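Local coordinates for protein glutamine synthetase (Helicobacter pylori, PDB 5ZLI) that is a type I-beta glutamine synthetase, an enzyme of twelve identical subunits, each pairing a beta-Grasp domain with a larger catalytic domain, at residues B[24-29]-B[40-45]; B[65-69]-B[110-114]; B[268-274]-B[335-339]. One frame throughout, in Å; residues are numbered along the deposited sequence.

Interaction 1: residues B[24-29]-B[40-45]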
# COMPACT_ATOMS: atom_id res chain seq x y z
N VAL B 24 49.54 -20.12 3.04
CA VAL B 24 49.10 -18.88 3.67
C VAL B 24 49.42 -17.73 2.72
O VAL B 24 50.54 -17.61 2.21
CB VAL B 24 49.78 -18.67 5.04
CG1 VAL B 24 49.68 -17.22 5.46
CG2 VAL B 24 49.09 -19.45 6.07
N GLU B 25 48.44 -16.89 2.50
CA GLU B 25 48.63 -15.82 1.57
C GLU B 25 48.62 -14.47 2.23
O GLU B 25 48.99 -13.50 1.58
CB GLU B 25 47.59 -15.89 0.48
CG GLU B 25 47.55 -17.27 -0.12
CD GLU B 25 47.02 -17.22 -1.53
OE1 GLU B 25 45.93 -16.64 -1.68
OE2 GLU B 25 47.69 -17.73 -2.47
N PHE B 26 48.18 -14.38 3.49
CA PHE B 26 48.18 -13.12 4.22
C PHE B 26 48.55 -13.39 5.67
O PHE B 26 48.11 -14.40 6.25
CB PHE B 26 46.83 -12.41 4.10
CG PHE B 26 46.54 -11.97 2.71
CD1 PHE B 26 45.93 -12.83 1.80
CD2 PHE B 26 46.98 -10.74 2.26
CE1 PHE B 26 45.73 -12.44 0.48
CE2 PHE B 26 46.78 -10.34 0.96
CZ PHE B 26 46.14 -11.19 0.06
N VAL B 27 49.33 -12.49 6.25
CA VAL B 27 49.66 -12.58 7.66
C VAL B 27 48.98 -11.39 8.35
O VAL B 27 49.23 -10.23 8.01
CB VAL B 27 51.19 -12.58 7.89
CG1 VAL B 27 51.53 -12.71 9.36
CG2 VAL B 27 51.83 -13.71 7.13
N ASP B 28 48.16 -11.70 9.34
CA ASP B 28 47.26 -10.75 9.99
C ASP B 28 47.89 -10.43 11.35
O ASP B 28 47.69 -11.14 12.34
CB ASP B 28 45.84 -11.34 10.11
CG ASP B 28 44.75 -10.26 10.20
OD1 ASP B 28 45.01 -9.11 9.77
OD2 ASP B 28 43.62 -10.58 10.66
N PHE B 29 48.68 -9.36 11.40
CA PHE B 29 49.33 -8.98 12.64
C PHE B 29 48.29 -8.30 13.51
O PHE B 29 47.77 -7.25 13.13
CB PHE B 29 50.50 -8.04 12.39
CG PHE B 29 51.53 -8.60 11.49
CD1 PHE B 29 52.21 -9.73 11.86
CD2 PHE B 29 51.85 -7.99 10.31
CE1 PHE B 29 53.19 -10.29 11.04
CE2 PHE B 29 52.83 -8.53 9.48
CZ PHE B 29 53.50 -9.69 9.84
N HIS B 40 44.13 -5.04 13.42
CA HIS B 40 44.95 -5.86 12.53
C HIS B 40 45.43 -5.08 11.32
O HIS B 40 44.89 -4.03 10.95
CB HIS B 40 44.22 -7.13 12.07
CG HIS B 40 43.12 -6.88 11.08
ND1 HIS B 40 43.02 -7.57 9.89
CD2 HIS B 40 42.07 -6.02 11.11
CE1 HIS B 40 41.96 -7.15 9.23
NE2 HIS B 40 41.37 -6.21 9.94
N ILE B 41 46.46 -5.64 10.69
CA ILE B 41 47.08 -5.14 9.48
C ILE B 41 47.64 -6.35 8.75
O ILE B 41 48.43 -7.12 9.31
CB ILE B 41 48.16 -4.09 9.78
CG1 ILE B 41 49.08 -3.90 8.58
CG2 ILE B 41 48.92 -4.44 10.99
CD1 ILE B 41 50.13 -2.83 8.77
N ALA B 42 47.21 -6.57 7.53
CA ALA B 42 47.54 -7.79 6.82
C ALA B 42 48.67 -7.50 5.86
O ALA B 42 48.68 -6.46 5.19
CB ALA B 42 46.33 -8.35 6.08
N TYR B 43 49.65 -8.39 5.82
CA TYR B 43 50.73 -8.32 4.84
C TYR B 43 50.56 -9.45 3.85
O TYR B 43 50.26 -10.58 4.24
CB TYR B 43 52.12 -8.40 5.48
CG TYR B 43 52.79 -7.06 5.78
CD1 TYR B 43 52.61 -6.40 7.00
CD2 TYR B 43 53.63 -6.48 4.83
CE1 TYR B 43 53.25 -5.19 7.27
CE2 TYR B 43 54.26 -5.27 5.09
CZ TYR B 43 54.07 -4.63 6.31
OH TYR B 43 54.72 -3.44 6.53
N SER B 44 50.68 -9.12 2.58
CA SER B 44 50.72 -10.14 1.56
C SER B 44 51.92 -11.02 1.83
O SER B 44 53.06 -10.53 1.83
CB SER B 44 50.83 -9.45 0.18
OG SER B 44 50.67 -10.33 -0.93
N PHE B 45 51.68 -12.29 2.15
CA PHE B 45 52.80 -13.19 2.42
C PHE B 45 53.71 -13.16 1.20
O PHE B 45 53.30 -12.80 0.09
CB PHE B 45 52.32 -14.62 2.71
CG PHE B 45 53.44 -15.63 2.94
CD1 PHE B 45 54.08 -15.71 4.16
CD2 PHE B 45 53.84 -16.48 1.92
CE1 PHE B 45 55.10 -16.64 4.37
CE2 PHE B 45 54.86 -17.41 2.13
CZ PHE B 45 55.48 -17.49 3.35

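Interaction 2: residues B[65-69]-B[110-114]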
# COMPACT_ATOMS: atom_id res chain seq x y z
N LYS B 65 43.60 6.68 20.76
CA LYS B 65 43.56 7.67 21.83
C LYS B 65 44.17 7.06 23.08
O LYS B 65 43.94 5.90 23.41
CB LYS B 65 42.14 8.20 22.06
CG LYS B 65 42.16 9.61 22.73
CD LYS B 65 40.81 9.99 23.38
CE LYS B 65 40.87 11.29 24.22
NZ LYS B 65 41.73 11.18 25.45
N GLY B 66 44.98 7.87 23.76
CA GLY B 66 45.84 7.41 24.82
C GLY B 66 47.25 7.06 24.38
O GLY B 66 48.14 7.00 25.25
N TRP B 67 47.50 6.96 23.08
CA TRP B 67 48.81 6.56 22.54
C TRP B 67 49.55 7.75 22.00
O TRP B 67 49.72 8.75 22.81
CB TRP B 67 48.60 5.45 21.50
CG TRP B 67 48.48 4.10 22.09
CD1 TRP B 67 48.42 3.80 23.41
CD2 TRP B 67 48.56 2.86 21.39
NE1 TRP B 67 48.38 2.44 23.58
CE2 TRP B 67 48.47 1.84 22.35
CE3 TRP B 67 48.67 2.51 20.04
CZ2 TRP B 67 48.49 0.48 22.01
CZ3 TRP B 67 48.68 1.17 19.70
CH2 TRP B 67 48.59 0.17 20.69
N GLN B 68 50.08 7.78 20.79
CA GLN B 68 51.04 8.76 20.30
C GLN B 68 50.36 9.98 19.66
O GLN B 68 49.24 9.89 19.14
CB GLN B 68 51.98 8.10 19.29
CG GLN B 68 52.93 7.12 19.92
CD GLN B 68 53.84 7.76 20.94
OE1 GLN B 68 54.75 8.50 20.59
NE2 GLN B 68 53.62 7.47 22.22
N GLY B 69 51.05 11.16 19.75
CA GLY B 69 50.73 12.32 18.93
C GLY B 69 51.26 12.22 17.50
O GLY B 69 52.14 11.42 17.18
N TYR B 110 56.71 -0.70 24.56
CA TYR B 110 55.90 0.50 24.76
C TYR B 110 55.24 0.44 26.12
O TYR B 110 54.52 -0.52 26.42
CB TYR B 110 54.86 0.62 23.66
CG TYR B 110 54.11 1.94 23.59
CD1 TYR B 110 54.68 3.14 24.03
CD2 TYR B 110 52.84 1.99 23.04
CE1 TYR B 110 53.98 4.35 23.92
CE2 TYR B 110 52.14 3.17 22.94
CZ TYR B 110 52.71 4.35 23.37
OH TYR B 110 51.96 5.49 23.23
N GLU B 111 55.50 1.44 26.95
CA GLU B 111 54.98 1.37 28.30
C GLU B 111 53.46 1.52 28.34
O GLU B 111 52.85 1.22 29.37
CB GLU B 111 55.71 2.40 29.18
CG GLU B 111 55.39 3.88 28.90
CD GLU B 111 56.40 4.82 29.56
OE1 GLU B 111 56.45 4.86 30.80
OE2 GLU B 111 57.13 5.54 28.84
N LYS B 112 52.83 1.93 27.23
CA LYS B 112 51.38 2.07 27.15
C LYS B 112 50.74 0.99 26.29
O LYS B 112 49.53 1.03 26.06
CB LYS B 112 51.00 3.45 26.61
CG LYS B 112 51.50 4.61 27.45
CD LYS B 112 50.79 5.92 27.16
CE LYS B 112 51.35 6.58 25.93
NZ LYS B 112 50.90 8.00 25.86
N CYS B 113 51.53 -0.03 25.90
CA CYS B 113 51.01 -1.17 25.17
C CYS B 113 50.45 -2.15 26.19
O CYS B 113 51.23 -2.72 26.95
CB CYS B 113 52.10 -1.81 24.32
SG CYS B 113 51.62 -3.42 23.64
N PRO B 114 49.14 -2.39 26.22
CA PRO B 114 48.58 -3.24 27.26
C PRO B 114 49.17 -4.63 27.30
O PRO B 114 49.39 -5.20 28.38
CB PRO B 114 47.09 -3.28 26.90
CG PRO B 114 46.86 -2.09 26.09
CD PRO B 114 48.11 -1.89 25.30

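Interaction 3: residues B[268-274]-B[335-339]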
# COMPACT_ATOMS: atom_id res chain seq x y z
N LYS B 268 25.84 -5.09 30.49
CA LYS B 268 24.40 -5.06 30.75
C LYS B 268 23.60 -4.49 29.57
O LYS B 268 23.26 -3.31 29.54
CB LYS B 268 24.13 -4.25 32.03
CG LYS B 268 22.71 -4.31 32.58
CD LYS B 268 22.48 -5.60 33.36
CE LYS B 268 21.44 -5.41 34.42
NZ LYS B 268 21.19 -6.72 35.01
N PRO B 269 23.28 -5.34 28.56
CA PRO B 269 22.43 -4.86 27.45
C PRO B 269 20.94 -4.84 27.74
O PRO B 269 20.21 -4.06 27.13
CB PRO B 269 22.72 -5.86 26.33
CG PRO B 269 23.11 -7.11 27.04
CD PRO B 269 23.87 -6.66 28.27
N LEU B 270 20.47 -5.67 28.64
CA LEU B 270 19.04 -5.77 28.92
C LEU B 270 18.81 -5.29 30.34
O LEU B 270 19.39 -5.84 31.28
CB LEU B 270 18.53 -7.20 28.77
CG LEU B 270 18.81 -7.91 27.45
CD1 LEU B 270 18.40 -9.36 27.56
CD2 LEU B 270 18.05 -7.23 26.37
N TYR B 271 17.95 -4.29 30.49
CA TYR B 271 17.50 -3.92 31.82
C TYR B 271 16.65 -5.06 32.38
O TYR B 271 15.88 -5.70 31.67
CB TYR B 271 16.73 -2.61 31.80
CG TYR B 271 16.36 -2.15 33.18
CD1 TYR B 271 17.34 -1.78 34.09
CD2 TYR B 271 15.03 -2.10 33.59
CE1 TYR B 271 17.01 -1.35 35.37
CE2 TYR B 271 14.70 -1.69 34.88
CZ TYR B 271 15.69 -1.31 35.76
OH TYR B 271 15.37 -0.89 37.04
N GLY B 272 16.83 -5.34 33.65
CA GLY B 272 15.99 -6.33 34.29
C GLY B 272 16.33 -7.77 33.99
O GLY B 272 15.56 -8.67 34.37
N ASP B 273 17.49 -8.04 33.37
CA ASP B 273 17.95 -9.40 33.22
C ASP B 273 19.43 -9.42 33.55
O ASP B 273 20.06 -8.37 33.74
CB ASP B 273 17.68 -9.97 31.83
CG ASP B 273 17.47 -11.49 31.87
OD1 ASP B 273 17.69 -12.12 32.94
OD2 ASP B 273 17.05 -12.05 30.83
N ASN B 274 19.97 -10.63 33.68
CA ASN B 274 21.34 -10.79 34.16
C ASN B 274 22.32 -10.09 33.25
O ASN B 274 22.15 -10.07 32.03
CB ASN B 274 21.72 -12.27 34.25
CG ASN B 274 21.59 -12.82 35.64
OD1 ASN B 274 20.78 -12.35 36.45
ND2 ASN B 274 22.41 -13.80 35.94
N GLY B 335 21.17 -8.50 42.93
CA GLY B 335 20.13 -9.46 42.63
C GLY B 335 20.18 -10.14 41.29
O GLY B 335 19.19 -10.77 40.91
N TYR B 336 21.31 -10.09 40.60
CA TYR B 336 21.47 -10.72 39.30
C TYR B 336 22.73 -11.57 39.31
O TYR B 336 23.31 -11.85 38.25
CB TYR B 336 21.53 -9.67 38.18
CG TYR B 336 20.23 -8.94 38.00
CD1 TYR B 336 19.19 -9.51 37.26
CD2 TYR B 336 19.99 -7.73 38.65
CE1 TYR B 336 17.96 -8.86 37.14
CE2 TYR B 336 18.76 -7.07 38.54
CZ TYR B 336 17.76 -7.64 37.79
OH TYR B 336 16.57 -6.96 37.70
N GLU B 337 23.09 -12.05 40.51
CA GLU B 337 24.32 -12.79 40.77
C GLU B 337 25.56 -11.96 40.42
O GLU B 337 26.62 -12.50 40.07
CB GLU B 337 24.26 -14.14 40.04
CG GLU B 337 23.14 -14.94 40.70
CD GLU B 337 22.76 -16.22 40.00
OE1 GLU B 337 23.50 -16.68 39.09
OE2 GLU B 337 21.66 -16.74 40.35
N ALA B 338 25.42 -10.63 40.54
CA ALA B 338 26.47 -9.65 40.35
C ALA B 338 26.87 -9.03 41.68
O ALA B 338 26.00 -8.55 42.42
CB ALA B 338 25.99 -8.55 39.39
N PRO B 339 28.17 -9.00 41.99
CA PRO B 339 28.62 -8.46 43.27
C PRO B 339 28.47 -6.94 43.37
O PRO B 339 28.91 -6.20 42.49
CB PRO B 339 30.09 -8.86 43.31
CG PRO B 339 30.48 -8.98 41.88
CD PRO B 339 29.28 -9.56 41.20

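Interaction 1: residues B[24-29]-B[40-45]
Asp28 and His40 meet through a direct carboxylate-imidazole hydrogen bond: His40 ND1 donates its N-H to Asp28 OD1, 2.5 Å away. The oxygen lies in the plane of the imidazole and accepts on its syn lone pair, yet the carboxylate stands nearly perpendicular to the ring, at 87°. His40 CG sits between its own backbone N and carbonyl carbon (chi1 72°), which turns the ND1 edge of the ring toward Asp28. On the other face of the sheet Phe29 presents CE2 to Tyr43 CD1 at 3.3 Å, rim to rim with the planes 64° apart, while Phe29 CB rests on Ile41 CG2. Nearer the start of the strand, Val27 CG2 reaches the edge of the Phe45 ring.

Backbone bonds set this spacing. Val27 N to Tyr43 O and Tyr43 N to Val27 O are both 2.9 Å; Phe29 and Ile41 form a second, slightly longer reciprocal pair, and Phe45 N continues the ladder to Glu25 O. Farther out, Asp28 OD2 makes a salt bridge with Arg30, and Phe29, Ile41 and Tyr43 all touch Ile57 of strand 57-60. Across a subunit boundary, Glu25 pairs with Lys208 of a second subunit and Ser44 OG with its Thr217; Ala42 and Tyr43 also join an antiparallel strand of that subunit. The arrangement is an antiparallel beta hairpin of the beta-Grasp domain, extended here into an intersubunit sheet.

Interaction 2: residues B[65-69]-B[110-114]
The Trp67 indole takes the edge of Tyr110 on one face: Tyr110 CE2 stands 3.8 Å from Trp67 CD1, and the phenol plane is turned 71° from the indole in a T-shaped stack. Lys112 O and Pro114 CD lie at the indole's rim, Pro114 CD touching CZ2. Trp67 NE1 donates to Lys112 O at 3.1 Å, a bent bond of 142° that arrives above the carbonyl plane. The Tyr110 ring in turn has Lys112 CB over one face, near its rim.

From there the lysine chain runs past the rings and bends at its third torsion (chi3 -81°), bringing NZ to Gly66 O at 3.0 Å; a weak second bond reaches Trp67 O. Gly66 O thus holds the ammonium, with a weak share from Trp67 O, while the indole N-H holds the lysine's own carbonyl, gripping Lys112 at both ends.

A type I beta turn from Tyr110 to Cys113, closed by Cys113 N to Tyr110 O, leads directly into helix 114-128, with Cys113 as its N-cap. Trp67 also leans on Val101 of strand 94-103, Tyr110 touches Met75 of strand 74-81, and Lys112 packs against Phe450 of helix 448-466.

Interaction 3: residues B[268-274]-B[335-339]
Tyr336 reaches across to the loop 268-274, where its ring meets Lys268, Gly272 and Asn274. Over one face stands Lys268 NZ, 4.0 Å from the centroid of the Tyr336 ring and 15° off the ring normal, a cation-pi contact. The lysine chain bends at its second torsion (chi2 80°) and meets the phenol at about a right angle. At the rim, near the ring plane, Asn274 OD1 comes within 3.4 Å of Tyr336 CD1; the amide is turned 73° from the ring. The hydroxyl end lies against the backbone, with Tyr336 OH 3.5 Å from Gly272 CA.

Gly272 belongs to a type II beta turn from Leu270 to Asp273, where its positive phi suits glycine. This turn lies between strands 262-264 and 278-286 of the catalytic domain's large mixed sheet, whereas Tyr336 sits in the loop between helix 326-331 and strand 341-346.

The main chain at Asn274 is tied down by its N, which donates to Asp273 OD1 at 2.8 Å, from above the carboxylate plane. Earlier in the turn, Tyr271 faces a third subunit, its carbonyl bonded to Ser154 and its ring in a cation-pi contact with Lys469 there. Glu337 packs on Cys63 of a fourth subunit.

Overall arrangement
From the N terminus, interaction 1 comes first and closes the short hairpin loop between strands 26-32 and 38-44. Interaction 2 then closes a longer excursion of 40 residues, largely strands, and links the loop 65-69 of the beta-Grasp domain to the segment that leads into helix 114-128. Interaction 3 spans 60 residues with more helix than strand and joins two loops of the catalytic domain. The three follow one another in series, with neither nesting nor crossing. Interactions 1 and 2 have centres about 23 Å apart, whereas interaction 3 lies on the opposite side of the chain's centre from both. Interactions 1 and 3 adjoin neighbouring subunits; at interaction 2 no other protein chain touches the two segments.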